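4,5-DOPA dioxygenase extradiol (Escherichia coli, PDB 2PW6) opens the aromatic ring of L-DOPA in vitro by extradiol cleavage between carbons 4 and 5, using zinc as cofactor, although its physiological substrate is unknown. Local coordinates at residues S55-F59 and P232-P237; R14-L18 and R163-M168; W193-F197 and E223-N229. All coordinates share one frame. Numbering follows the deposited sequence.

In the fold
Contact 1 lies closest to the middle of the chain, its centre about 7 Å from the chain's centre, against about 14 Å for contact 2 and 19 Å for contact 3. Contacts 1 and 2 reach the same mixed sheet through the adjacent strands 50-60 and 167-173, yet do not touch. Contact 3 packs helix on helix and meets contact 1 directly, Tyr235 CB lying 3.6 Å from Asn229 OD1. Chemistry follows place: metal ligation and CH-pi packing in contact 1, backbone-directed hydrogen bonds with an exposed salt bridge at the edge of the largely buried contact 2, and apolar packing on aromatic rings in contact 3, which, like contact 1, is partly buried.

Contact 1. Residues S55-F59 and P232-P237; sequences SAHWF and PEHYLP. With ZN (zinc ion), chain B.
Ser55-Trp58 forms a type I beta turn, closed by Trp58 N to Ser55 O at 3.0 Å, where strand 50-60 turns a corner. Ser55, chi1 t, adds an ST turn: its OG accepts from His57 N at 3.1 Å. Facing it, Pro232-Tyr235 has helical backbone angles and leads into helix 236-243. The closest approach of the backbones is Ala56 to His234, with CA atoms 4.5 Å apart.

Ala56 points toward the other segment and sets its CB over the His234 face, 3.3 Å from the ring centroid and 8° off the normal, a close CH-pi contact. His57 (chi1 m, chi2 -95°) and His234 (chi1 -86°, chi2 84°) both start sideways but bring their imidazoles together, edge of His234 toward face of His57, in an offset T-shaped pair with centroids 4.6 Å apart and planes at 82°. Their NE2 atoms, 3.1 Å from each other, both ligate zinc: His57 NE2 at 2.3 Å, His234 NE2 at 2.0 Å. Glu233 (chi1 p, chi2 m) curls back so that OE2 accepts from His234 ND1 at 3.1 Å, consistent with orienting the imidazole; its OE1 is bonded to Thr231. Glu233 CB also sits over the Phe59 face, 3.6 Å from the centroid. Phe59 (chi1 t) further packs its CE1 3.7 Å from Leu236 CD1.

His22 of the same chain and Asp86 of the second subunit complete the ligand set. His177, also a zinc-binding residue but not a ligand of this ion, stacks on His234. This histidine-rich cluster is the metal site of a LigB-type extradiol dioxygenase.

Contact 2. Residues R14-L18 and R163-M168; sequences RMPAL and RDEGIM
Both segments run into neighbouring parallel strands, Arg14-Pro16 into strand 17-21 and Arg163-Gly166 into strand 167-173. The CA atoms of Arg14 and Asp164, and likewise of Met15 and Arg163, are 4.8 Å apart. Residues 14-18 are extended, whereas Gly166 takes positive phi (78°), a conformation favouring glycine, before Ile167 enters its strand.

Hydrogen bonding centres on the Met15-Arg163 pair. Met15 N donates to Arg163 O at 2.8 Å, at 178°. In return Arg163, with chi1 m, chi2 t and chi3 p, brings its guanidinium back to Met15 O: NE donates at 2.6 Å, and NH2, weakly, at 3.0 Å. One residue thus engages both polar backbone atoms of Met15.

Charged groups meet around Arg14. Arg14 NE lies 3.1 Å from Asp164 OD1, a salt bridge by charge alone, since the oxygen is well out of the guanidinium plane. The Arg14 guanidinium stacks on that of Arg163, centres 4.6 Å apart and planes at 28°; Arg163 NH2 also forms a salt bridge with Glu249, which probably offsets the like charges.

The apolar pair comes from selenomethionine Met15, chi1, chi2 and chi3 all m, which points toward the other segment with its CE 3.5 Å from Met168 CB. Side chain also packs on backbone: Met15 CG lies 3.5 Å from Gly166 C, and selenomethionine Met168 (chi1 t) sets its CG 3.4 Å from Pro16 O.

Leu18 makes backbone hydrogen bonds with Leu169 and Ala171; strand 268-270 lies beside strand 17-21, strand 50-60 beside 167-173, and Met130 of helix 121-130 touches Leu18 and Met168.

Contact 3. Residues W193-F197 and E223-N229; sequences WATSF and EGGTLSN
Trp193, chi1 p and chi2 -93°, lays one face of its indole against Leu227 (chi1 t, chi2 p): Leu227 CG stands 3.8 Å from the centroid of the six-membered ring, 16° off the normal, a CH-pi contact, while Trp193 CD2 is 3.6 Å from Leu227 CD2. One helical turn on, Phe197 (chi1 t) offers a face to Ser228 CB, 4.1 Å from its ring centroid, and its CE1 reaches Gly225 CA at 3.7 Å.

Phe197 and Gly224 are nearest in backbone, CA to CA 5.8 Å. A cis peptide precedes Gly224, which sits at the N-cap of helix 225-228; its phi of 120° favours glycine. Ser228, chi1 -78°, turns OG back to donate to Gly224 O at 3.1 Å, and OG lies 3.2 Å from Phe197 CB.

Asn229 ND2, bonded to Val175 O, approaches Phe197 CE2 at 3.4 Å. Asn229, its side chain about 4 Å from that of zinc-binding His177, brings one end of this otherwise peripheral helix packing close to the metal site of the LigB-type dioxygenase.

Contact 1. Residues S55-F59 and P232-P237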
ATOM      1  N   SER A  55      -8.228 -10.515   1.070  1.00 37.72           N
ATOM      2  CA  SER A  55      -8.159  -9.042   0.966  1.00 36.28           C
ATOM      3  C   SER A  55      -8.506  -8.544  -0.406  1.00 35.72           C
ATOM      4  O   SER A  55      -8.079  -9.145  -1.384  1.00 34.96           O
ATOM      5  CB  SER A  55      -6.762  -8.538   1.258  1.00 36.17           C
ATOM      6  OG  SER A  55      -6.687  -7.136   1.123  1.00 35.85           O
ATOM      7  N   ALA A  56      -9.225  -7.402  -0.464  1.00 34.78           N
ATOM      8  CA  ALA A  56      -9.408  -6.576  -1.691  1.00 33.05           C
ATOM      9  C   ALA A  56      -8.137  -6.425  -2.490  1.00 32.58           C
ATOM     10  O   ALA A  56      -8.128  -6.399  -3.719  1.00 33.67           O
ATOM     11  CB  ALA A  56      -9.906  -5.158  -1.294  1.00 31.87           C
ATOM     12  N   HIS A  57      -7.052  -6.263  -1.777  1.00 31.85           N
ATOM     13  CA  HIS A  57      -5.790  -5.962  -2.395  1.00 32.68           C
ATOM     14  C   HIS A  57      -4.991  -7.189  -2.930  1.00 32.40           C
ATOM     15  O   HIS A  57      -3.938  -7.005  -3.455  1.00 32.73           O
ATOM     16  CB  HIS A  57      -4.956  -5.137  -1.419  1.00 32.88           C
ATOM     17  CG  HIS A  57      -5.536  -3.791  -1.107  1.00 34.85           C
ATOM     18  ND1 HIS A  57      -5.157  -2.655  -1.787  1.00 35.35           N
ATOM     19  CD2 HIS A  57      -6.456  -3.394  -0.187  1.00 34.08           C
ATOM     20  CE1 HIS A  57      -5.813  -1.616  -1.302  1.00 38.85           C
ATOM     21  NE2 HIS A  57      -6.615  -2.035  -0.334  1.00 35.23           N
ATOM     22  N   TRP A  58      -5.498  -8.412  -2.824  1.00 33.64           N
ATOM     23  CA  TRP A  58      -4.864  -9.612  -3.501  1.00 33.58           C
ATOM     24  C   TRP A  58      -5.830 -10.034  -4.611  1.00 33.93           C
ATOM     25  O   TRP A  58      -6.648 -10.923  -4.451  1.00 32.75           O
ATOM     26  CB  TRP A  58      -4.551 -10.775  -2.518  1.00 33.05           C
ATOM     27  CG  TRP A  58      -3.795 -10.308  -1.216  1.00 32.52           C
ATOM     28  CD1 TRP A  58      -2.731  -9.440  -1.138  1.00 33.89           C
ATOM     29  CD2 TRP A  58      -4.076 -10.691   0.121  1.00 30.50           C
ATOM     30  NE1 TRP A  58      -2.344  -9.243   0.174  1.00 30.57           N
ATOM     31  CE2 TRP A  58      -3.154 -10.015   0.962  1.00 32.15           C
ATOM     32  CE3 TRP A  58      -4.990 -11.577   0.699  1.00 32.57           C
ATOM     33  CZ2 TRP A  58      -3.145 -10.185   2.351  1.00 32.94           C
ATOM     34  CZ3 TRP A  58      -4.973 -11.748   2.082  1.00 32.66           C
ATOM     35  CH2 TRP A  58      -4.061 -11.057   2.886  1.00 32.84           C
ATOM     36  N   PHE A  59      -5.751  -9.306  -5.726  1.00 35.13           N
ATOM     37  CA  PHE A  59      -6.699  -9.385  -6.854  1.00 35.64           C
ATOM     38  C   PHE A  59      -5.834  -9.747  -8.073  1.00 36.35           C
ATOM     39  O   PHE A  59      -5.088  -8.911  -8.584  1.00 37.31           O
ATOM     40  CB  PHE A  59      -7.383  -8.020  -7.017  1.00 34.72           C
ATOM     41  CG  PHE A  59      -8.597  -7.997  -7.934  1.00 32.99           C
ATOM     42  CD1 PHE A  59      -9.631  -8.899  -7.786  1.00 27.75           C
ATOM     43  CD2 PHE A  59      -8.747  -6.954  -8.887  1.00 34.64           C
ATOM     44  CE1 PHE A  59     -10.797  -8.847  -8.595  1.00 31.67           C
ATOM     45  CE2 PHE A  59      -9.930  -6.876  -9.718  1.00 30.89           C
ATOM     46  CZ  PHE A  59     -10.947  -7.824  -9.570  1.00 30.42           C
ATOM     47  N   PRO A 232     -14.203  -4.308  -9.282  1.00 37.60           N
ATOM     48  CA  PRO A 232     -14.881  -5.092  -8.273  1.00 36.83           C
ATOM     49  C   PRO A 232     -14.149  -5.430  -6.958  1.00 35.41           C
ATOM     50  O   PRO A 232     -14.827  -5.851  -6.049  1.00 36.58           O
ATOM     51  CB  PRO A 232     -15.242  -6.391  -9.035  1.00 36.91           C
ATOM     52  CG  PRO A 232     -14.877  -6.158 -10.457  1.00 37.40           C
ATOM     53  CD  PRO A 232     -13.779  -5.162 -10.409  1.00 37.62           C
ATOM     54  N   GLU A 233     -12.841  -5.207  -6.835  1.00 34.54           N
ATOM     55  CA  GLU A 233     -11.995  -5.912  -5.817  1.00 34.55           C
ATOM     56  C   GLU A 233     -12.363  -5.653  -4.355  1.00 33.73           C
ATOM     57  O   GLU A 233     -12.336  -6.567  -3.544  1.00 32.77           O
ATOM     58  CB  GLU A 233     -10.484  -5.676  -6.044  1.00 34.19           C
ATOM     59  CG  GLU A 233      -9.955  -4.312  -5.561  1.00 37.56           C
ATOM     60  CD  GLU A 233     -10.468  -3.131  -6.398  1.00 38.45           C
ATOM     61  OE1 GLU A 233     -10.600  -3.317  -7.627  1.00 40.56           O
ATOM     62  OE2 GLU A 233     -10.718  -2.030  -5.838  1.00 37.32           O
ATOM     63  N   HIS A 234     -12.742  -4.415  -4.018  1.00 32.70           N
ATOM     64  CA  HIS A 234     -13.103  -4.093  -2.619  1.00 30.48           C
ATOM     65  C   HIS A 234     -14.465  -4.553  -2.172  1.00 30.23           C
ATOM     66  O   HIS A 234     -14.745  -4.644  -0.959  1.00 30.58           O
ATOM     67  CB  HIS A 234     -12.900  -2.628  -2.302  1.00 30.15           C
ATOM     68  CG  HIS A 234     -11.506  -2.276  -1.879  1.00 22.30           C
ATOM     69  ND1 HIS A 234     -10.505  -2.022  -2.780  1.00 25.80           N
ATOM     70  CD2 HIS A 234     -10.996  -1.968  -0.668  1.00 24.68           C
ATOM     71  CE1 HIS A 234      -9.416  -1.633  -2.146  1.00 20.11           C
ATOM     72  NE2 HIS A 234      -9.680  -1.595  -0.852  1.00 21.51           N
ATOM     73  N   TYR A 235     -15.302  -4.878  -3.148  1.00 30.89           N
ATOM     74  CA  TYR A 235     -16.609  -5.448  -2.884  1.00 31.65           C
ATOM     75  C   TYR A 235     -16.694  -7.003  -2.833  1.00 31.77           C
ATOM     76  O   TYR A 235     -17.416  -7.589  -1.999  1.00 30.94           O
ATOM     77  CB  TYR A 235     -17.533  -4.952  -3.971  1.00 33.17           C
ATOM     78  CG  TYR A 235     -18.916  -5.462  -3.825  1.00 35.45           C
ATOM     79  CD1 TYR A 235     -19.794  -4.855  -2.933  1.00 37.72           C
ATOM     80  CD2 TYR A 235     -19.370  -6.566  -4.583  1.00 35.23           C
ATOM     81  CE1 TYR A 235     -21.112  -5.322  -2.780  1.00 38.43           C
ATOM     82  CE2 TYR A 235     -20.687  -7.047  -4.431  1.00 36.11           C
ATOM     83  CZ  TYR A 235     -21.550  -6.417  -3.521  1.00 38.99           C
ATOM     84  OH  TYR A 235     -22.876  -6.848  -3.340  1.00 38.57           O
ATOM     85  N   LEU A 236     -15.990  -7.644  -3.759  1.00 31.69           N
ATOM     86  CA  LEU A 236     -16.001  -9.113  -3.934  1.00 33.17           C
ATOM     87  C   LEU A 236     -15.761  -9.941  -2.653  1.00 32.68           C
ATOM     88  O   LEU A 236     -16.370 -11.007  -2.518  1.00 32.56           O
ATOM     89  CB  LEU A 236     -15.004  -9.554  -5.037  1.00 33.19           C
ATOM     90  CG  LEU A 236     -15.414  -9.260  -6.494  1.00 35.03           C
ATOM     91  CD1 LEU A 236     -14.298  -9.642  -7.541  1.00 34.55           C
ATOM     92  CD2 LEU A 236     -16.769  -9.933  -6.864  1.00 35.02           C
ATOM     93  N   PRO A 237     -14.912  -9.447  -1.718  1.00 32.58           N
ATOM     94  CA  PRO A 237     -14.637 -10.170  -0.499  1.00 33.73           C
ATOM     95  C   PRO A 237     -15.846 -10.484   0.348  1.00 35.65           C
ATOM     96  O   PRO A 237     -15.850 -11.517   1.029  1.00 37.19           O
ATOM     97  CB  PRO A 237     -13.661  -9.238   0.252  1.00 32.84           C
ATOM     98  CG  PRO A 237     -12.995  -8.501  -0.792  1.00 31.11           C
ATOM     99  CD  PRO A 237     -14.078  -8.227  -1.782  1.00 33.00           C
TER
HETATM  100 ZN    ZN B 272      -8.449  -1.040   0.599  1.00 23.09          ZN

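Contact 2. Residues R14-L18 and R163-M168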
ATOM      1  N   ARG A  14     -18.359 -24.392  15.613  1.00 60.14           N
ATOM      2  CA  ARG A  14     -18.544 -23.825  14.234  1.00 60.33           C
ATOM      3  C   ARG A  14     -18.120 -22.348  14.138  1.00 59.56           C
ATOM      4  O   ARG A  14     -18.706 -21.470  14.793  1.00 59.25           O
ATOM      5  CB  ARG A  14     -19.985 -23.970  13.761  1.00 60.44           C
ATOM      6  CG  ARG A  14     -20.228 -23.180  12.501  1.00 61.00           C
ATOM      7  CD  ARG A  14     -21.400 -23.689  11.744  1.00 62.50           C
ATOM      8  NE  ARG A  14     -20.970 -23.799  10.376  1.00 63.50           N
ATOM      9  CZ  ARG A  14     -21.658 -24.363   9.405  1.00 65.78           C
ATOM     10  NH1 ARG A  14     -22.867 -24.872   9.642  1.00 65.18           N
ATOM     11  NH2 ARG A  14     -21.111 -24.413   8.183  1.00 67.35           N
HETATM   12  N   MSE A  15     -17.103 -22.086  13.318  1.00 58.86           N
HETATM   13  CA  MSE A  15     -16.477 -20.764  13.273  1.00 57.79           C
HETATM   14  C   MSE A  15     -17.313 -19.783  12.470  1.00 56.44           C
HETATM   15  O   MSE A  15     -17.935 -20.173  11.476  1.00 56.12           O
HETATM   16  CB  MSE A  15     -15.075 -20.853  12.687  1.00 58.34           C
HETATM   17  CG  MSE A  15     -14.064 -21.559  13.576  1.00 60.19           C
HETATM   18 SE   MSE A  15     -13.693 -20.644  15.249  1.00 67.72          SE
HETATM   19  CE  MSE A  15     -13.257 -18.846  14.637  1.00 65.00           C
ATOM     20  N   PRO A  16     -17.360 -18.512  12.920  1.00 55.39           N
ATOM     21  CA  PRO A  16     -17.989 -17.453  12.120  1.00 54.02           C
ATOM     22  C   PRO A  16     -17.104 -17.012  10.936  1.00 52.54           C
ATOM     23  O   PRO A  16     -15.884 -17.186  10.973  1.00 52.43           O
ATOM     24  CB  PRO A  16     -18.142 -16.307  13.124  1.00 54.00           C
ATOM     25  CG  PRO A  16     -16.982 -16.506  14.082  1.00 55.22           C
ATOM     26  CD  PRO A  16     -16.826 -18.002  14.204  1.00 55.19           C
ATOM     27  N   ALA A  17     -17.731 -16.486   9.888  1.00 50.45           N
ATOM     28  CA  ALA A  17     -17.018 -15.748   8.848  1.00 49.10           C
ATOM     29  C   ALA A  17     -17.275 -14.228   8.983  1.00 48.44           C
ATOM     30  O   ALA A  17     -18.358 -13.781   9.374  1.00 48.44           O
ATOM     31  CB  ALA A  17     -17.388 -16.260   7.456  1.00 48.37           C
ATOM     32  N   LEU A  18     -16.250 -13.448   8.676  1.00 47.46           N
ATOM     33  CA  LEU A  18     -16.255 -12.019   8.897  1.00 46.53           C
ATOM     34  C   LEU A  18     -15.795 -11.258   7.673  1.00 45.62           C
ATOM     35  O   LEU A  18     -14.721 -11.541   7.132  1.00 45.71           O
ATOM     36  CB  LEU A  18     -15.333 -11.673  10.054  1.00 46.28           C
ATOM     37  CG  LEU A  18     -15.940 -11.527  11.447  1.00 47.98           C
ATOM     38  CD1 LEU A  18     -16.662 -12.772  11.912  1.00 48.22           C
ATOM     39  CD2 LEU A  18     -14.803 -11.211  12.388  1.00 47.51           C
ATOM     40  N   ARG A 163     -15.476 -24.049   8.083  1.00 47.37           N
ATOM     41  CA  ARG A 163     -15.969 -23.405   9.286  1.00 48.16           C
ATOM     42  C   ARG A 163     -16.225 -24.408  10.423  1.00 48.94           C
ATOM     43  O   ARG A 163     -16.125 -24.059  11.599  1.00 49.24           O
ATOM     44  CB  ARG A 163     -17.200 -22.560   8.976  1.00 48.24           C
ATOM     45  CG  ARG A 163     -16.906 -21.337   8.087  1.00 46.94           C
ATOM     46  CD  ARG A 163     -18.181 -20.566   7.789  1.00 47.96           C
ATOM     47  NE  ARG A 163     -18.830 -20.121   9.028  1.00 44.54           N
ATOM     48  CZ  ARG A 163     -20.145 -19.985   9.186  1.00 44.25           C
ATOM     49  NH1 ARG A 163     -20.992 -20.224   8.175  1.00 44.08           N
ATOM     50  NH2 ARG A 163     -20.616 -19.602  10.364  1.00 44.01           N
ATOM     51  N   ASP A 164     -16.530 -25.649  10.048  1.00 50.09           N
ATOM     52  CA  ASP A 164     -16.663 -26.774  10.984  1.00 50.60           C
ATOM     53  C   ASP A 164     -15.307 -27.466  11.299  1.00 50.64           C
ATOM     54  O   ASP A 164     -15.259 -28.412  12.086  1.00 50.42           O
ATOM     55  CB  ASP A 164     -17.645 -27.796  10.408  1.00 50.91           C
ATOM     56  CG  ASP A 164     -19.040 -27.224  10.191  1.00 51.29           C
ATOM     57  OD1 ASP A 164     -19.505 -26.452  11.047  1.00 52.66           O
ATOM     58  OD2 ASP A 164     -19.684 -27.562   9.171  1.00 52.32           O
ATOM     59  N   GLU A 165     -14.219 -26.982  10.696  1.00 50.12           N
ATOM     60  CA  GLU A 165     -12.877 -27.523  10.934  1.00 49.43           C
ATOM     61  C   GLU A 165     -11.983 -26.570  11.718  1.00 48.55           C
ATOM     62  O   GLU A 165     -10.761 -26.652  11.609  1.00 48.49           O
ATOM     63  CB  GLU A 165     -12.200 -27.896   9.614  1.00 49.61           C
ATOM     64  CG  GLU A 165     -12.932 -28.981   8.845  1.00 51.06           C
ATOM     65  CD  GLU A 165     -12.436 -29.169   7.429  1.00 52.62           C
ATOM     66  OE1 GLU A 165     -11.272 -28.817   7.126  1.00 54.87           O
ATOM     67  OE2 GLU A 165     -13.222 -29.695   6.610  1.00 55.35           O
ATOM     68  N   GLY A 166     -12.597 -25.684  12.505  1.00 47.75           N
ATOM     69  CA  GLY A 166     -11.874 -24.716  13.354  1.00 46.68           C
ATOM     70  C   GLY A 166     -11.303 -23.489  12.646  1.00 46.60           C
ATOM     71  O   GLY A 166     -10.411 -22.805  13.190  1.00 46.30           O
ATOM     72  N   ILE A 167     -11.807 -23.200  11.443  1.00 45.84           N
ATOM     73  CA  ILE A 167     -11.190 -22.176  10.589  1.00 46.01           C
ATOM     74  C   ILE A 167     -12.096 -20.968  10.425  1.00 46.09           C
ATOM     75  O   ILE A 167     -13.250 -21.091  10.028  1.00 45.32           O
ATOM     76  CB  ILE A 167     -10.747 -22.707   9.166  1.00 45.88           C
ATOM     77  CG1 ILE A 167      -9.906 -23.999   9.247  1.00 44.38           C
ATOM     78  CG2 ILE A 167     -10.084 -21.578   8.330  1.00 45.49           C
ATOM     79  CD1 ILE A 167      -8.701 -23.947  10.179  1.00 41.18           C
HETATM   80  N   MSE A 168     -11.537 -19.809  10.741  1.00 46.75           N
HETATM   81  CA  MSE A 168     -12.213 -18.543  10.573  1.00 48.55           C
HETATM   82  C   MSE A 168     -11.864 -17.889   9.238  1.00 46.94           C
HETATM   83  O   MSE A 168     -10.702 -17.687   8.912  1.00 46.35           O
HETATM   84  CB  MSE A 168     -11.836 -17.593  11.695  1.00 47.69           C
HETATM   85  CG  MSE A 168     -12.681 -16.329  11.680  1.00 50.75           C
HETATM   86 SE   MSE A 168     -12.123 -15.092  13.029  1.00 56.30          SE
HETATM   87  CE  MSE A 168     -10.215 -14.982  12.768  1.00 55.87           C
TER

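Contact 3. Residues W193-F197 and E223-N229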
ATOM      1  N   TRP A 193     -25.715   8.944  -2.783  1.00 44.17           N
ATOM      2  CA  TRP A 193     -25.558   7.765  -3.610  1.00 44.72           C
ATOM      3  C   TRP A 193     -24.790   6.662  -2.837  1.00 44.96           C
ATOM      4  O   TRP A 193     -25.125   5.488  -2.927  1.00 45.20           O
ATOM      5  CB  TRP A 193     -24.899   8.127  -4.965  1.00 44.78           C
ATOM      6  CG  TRP A 193     -23.531   8.715  -4.830  1.00 43.82           C
ATOM      7  CD1 TRP A 193     -23.220  10.021  -4.758  1.00 43.90           C
ATOM      8  CD2 TRP A 193     -22.288   7.997  -4.742  1.00 44.30           C
ATOM      9  NE1 TRP A 193     -21.858  10.188  -4.616  1.00 44.74           N
ATOM     10  CE2 TRP A 193     -21.263   8.954  -4.607  1.00 43.65           C
ATOM     11  CE3 TRP A 193     -21.944   6.632  -4.751  1.00 46.31           C
ATOM     12  CZ2 TRP A 193     -19.920   8.600  -4.499  1.00 43.61           C
ATOM     13  CZ3 TRP A 193     -20.605   6.285  -4.626  1.00 44.11           C
ATOM     14  CH2 TRP A 193     -19.613   7.264  -4.515  1.00 43.48           C
ATOM     15  N   ALA A 194     -23.797   7.060  -2.047  1.00 45.71           N
ATOM     16  CA  ALA A 194     -23.105   6.138  -1.145  1.00 46.80           C
ATOM     17  C   ALA A 194     -24.062   5.439  -0.181  1.00 47.47           C
ATOM     18  O   ALA A 194     -24.004   4.200  -0.055  1.00 48.35           O
ATOM     19  CB  ALA A 194     -21.950   6.832  -0.400  1.00 46.37           C
ATOM     20  N   THR A 195     -24.934   6.207   0.488  1.00 47.78           N
ATOM     21  CA  THR A 195     -25.928   5.660   1.441  1.00 46.93           C
ATOM     22  C   THR A 195     -26.932   4.803   0.699  1.00 47.34           C
ATOM     23  O   THR A 195     -27.296   3.702   1.151  1.00 46.95           O
ATOM     24  CB  THR A 195     -26.670   6.792   2.223  1.00 47.43           C
ATOM     25  OG1 THR A 195     -25.764   7.429   3.132  1.00 47.52           O
ATOM     26  CG2 THR A 195     -27.821   6.240   3.025  1.00 46.74           C
ATOM     27  N   SER A 196     -27.395   5.308  -0.447  1.00 47.42           N
ATOM     28  CA  SER A 196     -28.251   4.505  -1.329  1.00 47.68           C
ATOM     29  C   SER A 196     -27.662   3.082  -1.596  1.00 47.48           C
ATOM     30  O   SER A 196     -28.292   2.077  -1.254  1.00 46.56           O
ATOM     31  CB  SER A 196     -28.529   5.240  -2.652  1.00 47.77           C
ATOM     32  OG  SER A 196     -29.552   4.591  -3.387  1.00 47.93           O
ATOM     33  N   PHE A 197     -26.464   2.998  -2.192  1.00 47.68           N
ATOM     34  CA  PHE A 197     -25.902   1.669  -2.540  1.00 47.43           C
ATOM     35  C   PHE A 197     -25.674   0.819  -1.303  1.00 47.42           C
ATOM     36  O   PHE A 197     -26.006  -0.363  -1.291  1.00 47.50           O
ATOM     37  CB  PHE A 197     -24.631   1.743  -3.380  1.00 47.32           C
ATOM     38  CG  PHE A 197     -24.107   0.374  -3.809  1.00 47.83           C
ATOM     39  CD1 PHE A 197     -24.638  -0.269  -4.927  1.00 45.65           C
ATOM     40  CD2 PHE A 197     -23.084  -0.266  -3.079  1.00 45.89           C
ATOM     41  CE1 PHE A 197     -24.154  -1.545  -5.320  1.00 48.86           C
ATOM     42  CE2 PHE A 197     -22.597  -1.520  -3.464  1.00 47.40           C
ATOM     43  CZ  PHE A 197     -23.136  -2.167  -4.584  1.00 45.60           C
ATOM     44  N   GLU A 223     -28.173   1.571  -9.392  1.00 55.78           N
ATOM     45  CA  GLU A 223     -27.879   2.886 -10.066  1.00 55.40           C
ATOM     46  C   GLU A 223     -26.451   3.267 -10.502  1.00 54.53           C
ATOM     47  O   GLU A 223     -26.187   3.377 -11.704  1.00 54.24           O
ATOM     48  CB  GLU A 223     -28.409   4.075  -9.236  1.00 56.19           C
ATOM     49  CG  GLU A 223     -29.875   4.249  -9.206  1.00 55.71           C
ATOM     50  CD  GLU A 223     -30.523   3.351  -8.216  1.00 55.83           C
ATOM     51  OE1 GLU A 223     -30.714   3.798  -7.067  1.00 56.25           O
ATOM     52  OE2 GLU A 223     -30.844   2.202  -8.589  1.00 57.34           O
ATOM     53  N   GLY A 224     -25.514   3.492  -9.577  1.00 54.13           N
ATOM     54  CA  GLY A 224     -25.511   3.030  -8.181  1.00 53.04           C
ATOM     55  C   GLY A 224     -24.251   2.163  -8.016  1.00 52.00           C
ATOM     56  O   GLY A 224     -23.293   2.524  -7.312  1.00 51.89           O
ATOM     57  N   GLY A 225     -24.245   1.044  -8.735  1.00 50.74           N
ATOM     58  CA  GLY A 225     -23.268  -0.016  -8.547  1.00 48.47           C
ATOM     59  C   GLY A 225     -21.875   0.323  -8.999  1.00 47.54           C
ATOM     60  O   GLY A 225     -20.917   0.159  -8.228  1.00 46.94           O
ATOM     61  N   THR A 226     -21.765   0.789 -10.245  1.00 45.93           N
ATOM     62  CA  THR A 226     -20.478   1.059 -10.866  1.00 44.97           C
ATOM     63  C   THR A 226     -19.785   2.260 -10.261  1.00 44.02           C
ATOM     64  O   THR A 226     -18.554   2.333 -10.246  1.00 42.42           O
ATOM     65  CB  THR A 226     -20.630   1.276 -12.380  1.00 45.42           C
ATOM     66  OG1 THR A 226     -21.370   0.184 -12.923  1.00 45.68           O
ATOM     67  CG2 THR A 226     -19.255   1.351 -13.080  1.00 45.31           C
ATOM     68  N   LEU A 227     -20.580   3.225  -9.795  1.00 42.91           N
ATOM     69  CA  LEU A 227     -20.024   4.423  -9.188  1.00 41.75           C
ATOM     70  C   LEU A 227     -19.437   4.081  -7.794  1.00 41.60           C
ATOM     71  O   LEU A 227     -18.382   4.587  -7.407  1.00 41.48           O
ATOM     72  CB  LEU A 227     -21.123   5.503  -9.108  1.00 42.08           C
ATOM     73  CG  LEU A 227     -20.986   6.800  -8.299  1.00 41.00           C
ATOM     74  CD1 LEU A 227     -19.821   7.614  -8.763  1.00 38.15           C
ATOM     75  CD2 LEU A 227     -22.317   7.617  -8.361  1.00 40.53           C
ATOM     76  N   SER A 228     -20.147   3.224  -7.064  1.00 41.09           N
ATOM     77  CA  SER A 228     -19.745   2.747  -5.745  1.00 41.12           C
ATOM     78  C   SER A 228     -18.523   1.794  -5.795  1.00 39.96           C
ATOM     79  O   SER A 228     -17.772   1.692  -4.826  1.00 38.80           O
ATOM     80  CB  SER A 228     -20.903   2.005  -5.109  1.00 40.77           C
ATOM     81  OG  SER A 228     -21.867   2.903  -4.586  1.00 45.63           O
ATOM     82  N   ASN A 229     -18.350   1.149  -6.948  1.00 39.35           N
ATOM     83  CA  ASN A 229     -17.375   0.091  -7.166  1.00 39.23           C
ATOM     84  C   ASN A 229     -16.965   0.102  -8.631  1.00 39.04           C
ATOM     85  O   ASN A 229     -17.428  -0.736  -9.395  1.00 38.85           O
ATOM     86  CB  ASN A 229     -17.977  -1.292  -6.797  1.00 38.48           C
ATOM     87  CG  ASN A 229     -18.262  -1.454  -5.291  1.00 36.75           C
ATOM     88  OD1 ASN A 229     -17.357  -1.429  -4.471  1.00 37.82           O
ATOM     89  ND2 ASN A 229     -19.526  -1.658  -4.942  1.00 39.34           N
TER